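Local coordinates for protein PHOX (Pseudomonas fluorescens, PDB 4A9V) that hydrolyses phosphate monoesters as an alkaline phosphatase of beta-propeller fold, using an active-site cofactor of iron and calcium ions, at residues 355-361 with 373-378. Residues are numbered along the deposited sequence; the frame is centred on the assembly and turned at random. Where two conformers were deposited one is given.
Sequences IDASSGF and LAASVV
Phe361 and Ile355 reach from a loop onto the last turn of helix 371-377, an apolar packing of loop against helix on the periphery of the PhoX beta-propeller, away from the metal cofactor. The Phe361 ring meets the helix with its far end: CZ lies 3.4 Å from the backbone N of Ala374, CE2 touches the Ala374 methyl, and CE1 meets CG2 of Val377 at the ring edge, 4.0 Å away. The first bond of Phe361 points toward the helix, and CG, anti to the carbonyl carbon (chi1 -53°), carries the ring alongside Val377, the two side chains running opposite ways. Ile355 brings its CD1 against CG1 of Val378, 3.6 Å apart, the two side chains meeting at a slant, and also reaches the Ala374 methyl. The Val367 side chain of helix 364-369 touches Ile355, Phe361 and Ala374. Replacing Phe361 with an alanine would probably open a gap beside Ala374 and leave Val377 without its aromatic neighbour. Within the loop, Asp356 O accepts from both Phe361 N and Ser359 N, which holds the turn together. Ser359 CB rests on Val377 CG2, while its OG, also bonded to Gly354 O, accepts a nearly straight bond from Asp356 N, 3.1 Å long.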
loop_
_atom_site.group_PDB
_atom_site.type_symbol
_atom_site.label_atom_id
_atom_site.label_comp_id
_atom_site.label_asym_id
_atom_site.label_seq_id
_atom_site.Cartn_x
_atom_site.Cartn_y
_atom_site.Cartn_z
ATOM N N ILE A 355 -0.540 25.525 14.552
ATOM C CA ILE A 355 0.601 25.182 13.720
ATOM C C ILE A 355 1.289 26.465 13.254
ATOM O O ILE A 355 0.771 27.185 12.401
ATOM C CB ILE A 355 0.162 24.379 12.484
ATOM C CG1 ILE A 355 -0.549 23.088 12.895
ATOM C CG2 ILE A 355 1.350 24.070 11.591
ATOM C CD1 ILE A 355 -1.257 22.419 11.740
ATOM N N ASP A 356 2.451 26.757 13.827
ATOM C CA ASP A 356 3.142 28.008 13.549
ATOM C C ASP A 356 4.568 27.924 14.084
ATOM O O ASP A 356 5.037 26.849 14.461
ATOM C CB ASP A 356 2.392 29.189 14.179
ATOM C CG ASP A 356 2.208 29.033 15.673
ATOM O OD1 ASP A 356 3.073 28.406 16.318
ATOM O OD2 ASP A 356 1.199 29.540 16.205
ATOM N N ALA A 357 5.293 29.032 14.018
ATOM C CA ALA A 357 6.693 29.015 14.398
ATOM C C ALA A 357 6.863 28.543 15.843
ATOM O O ALA A 357 7.812 27.823 16.156
ATOM C CB ALA A 357 7.310 30.393 14.206
ATOM N N SER A 358 5.899 28.872 16.700
ATOM C CA SER A 358 5.998 28.532 18.118
ATOM C C SER A 358 5.890 27.024 18.348
ATOM O O SER A 358 6.349 26.514 19.368
ATOM C CB SER A 358 4.923 29.264 18.931
ATOM O OG SER A 358 3.642 28.690 18.735
ATOM N N SER A 359 5.304 26.309 17.388
ATOM C CA SER A 359 5.230 24.852 17.469
ATOM C C SER A 359 6.145 24.189 16.442
ATOM O O SER A 359 6.187 22.962 16.347
ATOM C CB SER A 359 3.785 24.366 17.294
ATOM O OG SER A 359 3.227 24.826 16.076
ATOM N N GLY A 360 7.005 24.991 15.815
ATOM C CA GLY A 360 8.178 24.470 15.114
ATOM C C GLY A 360 8.040 24.436 13.601
ATOM O O GLY A 360 8.789 23.737 12.927
ATOM N N PHE A 361 7.053 25.150 13.067
ATOM C CA PHE A 361 6.802 25.142 11.625
ATOM C C PHE A 361 6.960 26.549 11.064
ATOM O O PHE A 361 6.215 27.458 11.419
ATOM C CB PHE A 361 5.396 24.620 11.330
ATOM C CG PHE A 361 5.104 23.289 11.955
ATOM C CD1 PHE A 361 4.604 23.214 13.239
ATOM C CD2 PHE A 361 5.408 22.115 11.291
ATOM C CE1 PHE A 361 4.403 21.994 13.850
ATOM C CE2 PHE A 361 5.164 20.892 11.880
ATOM C CZ PHE A 361 4.700 20.832 13.176
ATOM N N LEU A 373 4.333 15.553 12.748
ATOM C CA LEU A 373 4.476 16.477 13.864
ATOM C C LEU A 373 3.324 17.468 13.892
ATOM O O LEU A 373 2.827 17.816 14.952
ATOM C CB LEU A 373 5.808 17.221 13.780
ATOM C CG LEU A 373 7.027 16.349 14.068
ATOM C CD1 LEU A 373 8.295 17.175 13.918
ATOM C CD2 LEU A 373 6.956 15.757 15.466
ATOM N N ALA A 374 2.918 17.952 12.724
ATOM C CA ALA A 374 1.812 18.901 12.654
ATOM C C ALA A 374 0.512 18.238 13.119
ATOM O O ALA A 374 -0.285 18.839 13.845
ATOM C CB ALA A 374 1.669 19.441 11.238
ATOM N N ALA A 375 0.306 16.985 12.721
ATOM C CA ALA A 375 -0.891 16.256 13.106
ATOM C C ALA A 375 -0.939 16.006 14.622
ATOM O O ALA A 375 -2.007 16.030 15.230
ATOM C CB ALA A 375 -0.967 14.947 12.338
ATOM N N SER A 376 0.215 15.796 15.246
ATOM C CA SER A 376 0.250 15.697 16.698
ATOM C C SER A 376 -0.151 17.016 17.357
ATOM O O SER A 376 -0.885 17.025 18.338
ATOM C CB SER A 376 1.631 15.265 17.186
ATOM O OG SER A 376 1.904 13.918 16.838
ATOM N N VAL A 377 0.322 18.133 16.811
ATOM C CA VAL A 377 -0.023 19.441 17.373
ATOM C C VAL A 377 -1.541 19.635 17.412
ATOM O O VAL A 377 -2.081 20.161 18.384
ATOM C CB VAL A 377 0.642 20.591 16.585
ATOM C CG1 VAL A 377 0.048 21.939 16.976
ATOM C CG2 VAL A 377 2.137 20.593 16.833
ATOM N N VAL A 378 -2.239 19.202 16.367
ATOM C CA VAL A 378 -3.677 19.452 16.285
ATOM C C VAL A 378 -4.519 18.358 16.938
ATOM O O VAL A 378 -5.738 18.448 16.956
ATOM C CB VAL A 378 -4.163 19.671 14.834
ATOM C CG1 VAL A 378 -3.313 20.715 14.137
ATOM C CG2 VAL A 378 -4.190 18.364 14.053
#